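Local coordinates for protein iron-containing superoxide dismutase B2 (Trypanosoma brucei, PDB 3ESF) that probably catalyses the dismutation of superoxide to hydrogen peroxide and dioxygen at a mononuclear iron(III) centre, protecting the cell from its own radicals, at residues A71-F74 with N75-Y79; Q24-F27 with H28-H32. The protein carries 1 engineered substitution. One frame throughout, in Å; residues are numbered along the deposited sequence.

Interaction 1 of 2, residues A71-F74 with N75-Y79. With FE (Fe (III) ion), chain E.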
# COMPACT_ATOMS: atom_id res chain seq x y z
N ALA A 71 -11.86 -8.48 -7.16
CA ALA A 71 -11.06 -9.09 -6.10
C ALA A 71 -11.14 -8.30 -4.79
O ALA A 71 -11.36 -8.87 -3.73
CB ALA A 71 -9.60 -9.25 -6.55
N GLN A 72 -10.93 -6.98 -4.88
CA GLN A 72 -11.06 -6.12 -3.70
C GLN A 72 -12.47 -6.11 -3.12
O GLN A 72 -12.63 -6.02 -1.92
CB GLN A 72 -10.62 -4.70 -4.01
CG GLN A 72 -9.12 -4.56 -4.20
CD GLN A 72 -8.34 -4.75 -2.92
OE1 GLN A 72 -7.98 -5.86 -2.58
NE2 GLN A 72 -8.08 -3.65 -2.22
N ILE A 73 -13.49 -6.19 -3.98
CA ILE A 73 -14.86 -6.31 -3.49
C ILE A 73 -15.07 -7.58 -2.63
O ILE A 73 -15.60 -7.51 -1.52
CB ILE A 73 -15.89 -6.19 -4.66
CG1 ILE A 73 -15.85 -4.76 -5.24
CG2 ILE A 73 -17.34 -6.56 -4.19
CD1 ILE A 73 -16.42 -4.63 -6.64
N PHE A 74 -14.66 -8.72 -3.16
CA PHE A 74 -14.77 -9.98 -2.43
C PHE A 74 -13.91 -9.97 -1.16
O PHE A 74 -14.38 -10.39 -0.10
CB PHE A 74 -14.40 -11.13 -3.35
CG PHE A 74 -14.30 -12.43 -2.68
CD1 PHE A 74 -15.34 -13.36 -2.81
CD2 PHE A 74 -13.20 -12.75 -1.90
CE1 PHE A 74 -15.27 -14.60 -2.17
CE2 PHE A 74 -13.13 -13.98 -1.24
CZ PHE A 74 -14.15 -14.92 -1.39
N ASN A 75 -12.67 -9.47 -1.26
CA ASN A 75 -11.73 -9.45 -0.14
C ASN A 75 -12.30 -8.62 1.02
O ASN A 75 -12.20 -9.03 2.15
CB ASN A 75 -10.36 -8.88 -0.53
CG ASN A 75 -9.58 -9.81 -1.45
OD1 ASN A 75 -9.92 -10.99 -1.63
ND2 ASN A 75 -8.52 -9.29 -2.02
N HIS A 76 -12.86 -7.45 0.72
CA HIS A 76 -13.46 -6.59 1.76
C HIS A 76 -14.71 -7.18 2.36
O HIS A 76 -14.93 -7.05 3.56
CB HIS A 76 -13.74 -5.20 1.20
CG HIS A 76 -12.51 -4.38 1.04
ND1 HIS A 76 -11.67 -4.51 -0.04
CD2 HIS A 76 -11.94 -3.47 1.86
CE1 HIS A 76 -10.63 -3.71 0.11
NE2 HIS A 76 -10.76 -3.09 1.27
N ASN A 77 -15.55 -7.78 1.53
CA ASN A 77 -16.73 -8.49 2.04
C ASN A 77 -16.29 -9.55 3.06
O ASN A 77 -16.85 -9.64 4.17
CB ASN A 77 -17.52 -9.18 0.91
CG ASN A 77 -18.30 -8.20 0.02
OD1 ASN A 77 -18.48 -7.03 0.37
ND2 ASN A 77 -18.80 -8.69 -1.11
N PHE A 78 -15.29 -10.32 2.67
CA PHE A 78 -14.80 -11.42 3.50
C PHE A 78 -14.14 -10.88 4.79
O PHE A 78 -14.31 -11.45 5.88
CB PHE A 78 -13.80 -12.27 2.68
CG PHE A 78 -13.69 -13.68 3.17
CD1 PHE A 78 -14.69 -14.61 2.87
CD2 PHE A 78 -12.61 -14.08 3.93
CE1 PHE A 78 -14.60 -15.92 3.33
CE2 PHE A 78 -12.50 -15.39 4.38
CZ PHE A 78 -13.49 -16.31 4.08
N TYR A 79 -13.40 -9.79 4.64
CA TYR A 79 -12.80 -9.06 5.78
C TYR A 79 -13.81 -8.62 6.86
O TYR A 79 -13.58 -8.86 8.04
CB TYR A 79 -12.07 -7.83 5.23
CG TYR A 79 -11.48 -6.89 6.26
CD1 TYR A 79 -10.56 -7.35 7.22
CD2 TYR A 79 -11.81 -5.52 6.25
CE1 TYR A 79 -9.98 -6.47 8.14
CE2 TYR A 79 -11.26 -4.65 7.16
CZ TYR A 79 -10.33 -5.11 8.10
OH TYR A 79 -9.77 -4.22 8.99
FE FE E . -9.18 -2.16 2.42
O HOH W 1 -7.79 -3.06 1.06
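The imidazole of His76 takes the carbonyl of Gln72 at its edge: Gln72 O lies only 5° out of the ring plane and accepts a hydrogen bond from His76 ND1 at 2.6 Å. The other ring nitrogen, NE2, binds iron(III) at 2.2 Å. Beside CE1 of His76 comes Gln72 NE2, 3.5 Å away, with the amide plane turned 85° from the ring, while Trp125 meets the same imidazole edge-to-face. Phe74 and Phe78, one turn apart, have nearly parallel rings, displaced so far along their planes that they barely overlap, with centroids 5.8 Å apart; Phe74 CZ reaches Phe78 CD1 at 4.3 Å. In the plane of the Phe74 ring, Asn75 OD1 stands at the edge, 3.7 Å from CD2. With CG lying beside the backbone N (chi1 -75°), the His76 ring folds back towards the preceding turn. Gln72 O therefore accepts twice, from His76 N at 3.0 Å and from ND1, which approach from opposite faces of its carbonyl plane. Gln72 NE2 also hydrogen-bonds Tyr36 OH, and its bond to the iron-bound water is weak. The short ND1 bond makes this carbonyl a second-shell support that, with the metal bond, restrains ring rotation and probably strengthens His76 as a metal donor.

Interaction 2 of 2, residues Q24-F27 with H28-H32; sequences QVTF and HYDKH. With FE (Fe (III) ion), chain E.
His28 and Gln24 meet first through the backbone, His28 N giving its hydrogen to Gln24 O at 3.1 Å. CG of His28 is anti to the backbone N (chi1 -163°), which carries the imidazole away from residues 24-27 and brings NE2 to iron(III) at 2.2 Å. Trp80 packs edge-to-face against this ring. Tyr29 follows with a bond from N to Val25 O, and its CB rests 3.3 Å from the same oxygen; its hydroxyl is hydrogen-bonded to Pro6 O. At Asp30, N reaches Thr26 O at 2.7 Å, and the two side chains cross at a slant, with the methyl CG2 of Thr26 3.5 Å from Asp30 OD2. The other carboxylate oxygen, OD1, is hydrogen-bonded to Tyr12 OH. Lys31 runs alongside Phe27, pointing the same way: CG lies 3.7 Å from Phe27 CD1, and bends at chi2 and chi4 fold NZ back to 3.7 Å from CE1 of that ring. Phe27 O takes two donors, Lys31 N from 37° above the carbonyl plane and His32 N almost straight in line with the C=O bond, at 3.3 Å. This i to i+5 bond marks a wider, pi-type turn at 28-32. The His32 ring stacks on His165, another iron ligand, and its NE2 bonds Tyr168 OH of the second subunit. Within five residues, therefore, one helix supplies a metal ligand and a link to the dimer partner, while the Phe27 carbonyl, accepting from both i+4 and i+5, bridges the regular turn and the wider one.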
# COMPACT_ATOMS: atom_id res chain seq x y z
N GLN A 24 -12.86 5.10 11.19
CA GLN A 24 -12.07 4.10 10.46
C GLN A 24 -12.91 3.17 9.56
O GLN A 24 -12.60 2.98 8.38
CB GLN A 24 -11.22 3.25 11.44
CG GLN A 24 -10.28 2.23 10.77
CD GLN A 24 -9.20 2.89 9.89
OE1 GLN A 24 -8.10 3.21 10.37
NE2 GLN A 24 -9.50 3.07 8.60
N VAL A 25 -13.95 2.58 10.13
CA VAL A 25 -14.89 1.75 9.38
C VAL A 25 -15.66 2.54 8.28
O VAL A 25 -15.88 2.03 7.18
CB VAL A 25 -15.88 1.01 10.35
CG1 VAL A 25 -16.94 0.22 9.57
CG2 VAL A 25 -15.10 0.10 11.33
N THR A 26 -16.05 3.78 8.59
CA THR A 26 -16.78 4.64 7.62
C THR A 26 -15.94 4.92 6.39
O THR A 26 -16.41 4.67 5.27
CB THR A 26 -17.22 5.98 8.23
OG1 THR A 26 -18.15 5.72 9.27
CG2 THR A 26 -17.91 6.83 7.19
N PHE A 27 -14.73 5.44 6.56
CA PHE A 27 -13.87 5.69 5.38
C PHE A 27 -13.60 4.40 4.63
O PHE A 27 -13.67 4.37 3.40
CB PHE A 27 -12.57 6.46 5.72
CG PHE A 27 -12.77 7.95 5.81
CD1 PHE A 27 -12.64 8.74 4.67
CD2 PHE A 27 -13.14 8.55 7.01
CE1 PHE A 27 -12.85 10.13 4.74
CE2 PHE A 27 -13.34 9.92 7.09
CZ PHE A 27 -13.20 10.71 5.95
N HIS A 28 -13.33 3.32 5.36
CA HIS A 28 -12.90 2.09 4.71
C HIS A 28 -14.02 1.46 3.84
O HIS A 28 -13.79 1.04 2.68
CB HIS A 28 -12.40 1.11 5.79
CG HIS A 28 -11.59 -0.00 5.24
ND1 HIS A 28 -11.10 -1.02 6.03
CD2 HIS A 28 -11.19 -0.28 3.98
CE1 HIS A 28 -10.43 -1.87 5.28
NE2 HIS A 28 -10.47 -1.45 4.03
N TYR A 29 -15.23 1.42 4.42
CA TYR A 29 -16.41 0.91 3.73
C TYR A 29 -16.94 1.92 2.71
O TYR A 29 -17.09 1.56 1.55
CB TYR A 29 -17.51 0.48 4.73
CG TYR A 29 -18.72 -0.20 4.09
CD1 TYR A 29 -18.79 -1.61 3.99
CD2 TYR A 29 -19.80 0.55 3.61
CE1 TYR A 29 -19.88 -2.23 3.40
CE2 TYR A 29 -20.88 -0.05 3.01
CZ TYR A 29 -20.93 -1.46 2.91
OH TYR A 29 -22.04 -2.06 2.34
N ASP A 30 -17.20 3.16 3.13
CA ASP A 30 -17.90 4.14 2.26
C ASP A 30 -17.03 4.65 1.11
O ASP A 30 -17.54 4.89 0.03
CB ASP A 30 -18.44 5.35 3.04
CG ASP A 30 -19.70 5.04 3.83
OD1 ASP A 30 -20.30 3.96 3.65
OD2 ASP A 30 -20.10 5.90 4.65
N LYS A 31 -15.74 4.83 1.37
CA LYS A 31 -14.81 5.35 0.37
C LYS A 31 -14.09 4.22 -0.39
O LYS A 31 -14.31 4.08 -1.59
CB LYS A 31 -13.85 6.40 0.96
CG LYS A 31 -14.55 7.55 1.77
CD LYS A 31 -15.47 8.38 0.85
CE LYS A 31 -15.71 9.83 1.35
NZ LYS A 31 -16.05 10.00 2.81
N HIS A 32 -13.29 3.40 0.29
CA HIS A 32 -12.52 2.36 -0.39
C HIS A 32 -13.36 1.23 -0.95
O HIS A 32 -13.31 1.00 -2.16
CB HIS A 32 -11.35 1.83 0.46
CG HIS A 32 -10.38 2.90 0.85
ND1 HIS A 32 -9.41 3.35 -0.01
CD2 HIS A 32 -10.31 3.68 1.96
CE1 HIS A 32 -8.73 4.33 0.57
NE2 HIS A 32 -9.27 4.55 1.76
FE FE E . -9.18 -2.16 2.42
O HOH W 1 -7.79 -3.06 1.06

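Overall arrangement
Both interactions lie within the alpha-hairpin domain, on its two long helices, 64-81 and 22-45, and each gives one histidine to the same iron. Interaction 1 is the core contact, its centre about 6 Å from the centre of the chain; interaction 2, whose centre is about 14 Å from it, is partly buried. Both reach the second subunit, interaction 1 through packing of Gln72, interaction 2 through three residues and a hydrogen bond of His32. They join at the metal, where His76 NE2 and His28 NE2 stand 3.2 Å apart and Asp161 and His165 complete the protein ligands. Their doubly used carbonyls differ: in 71-79 one donor is the ligand's own side chain, whereas in 24-32 both are backbone amides.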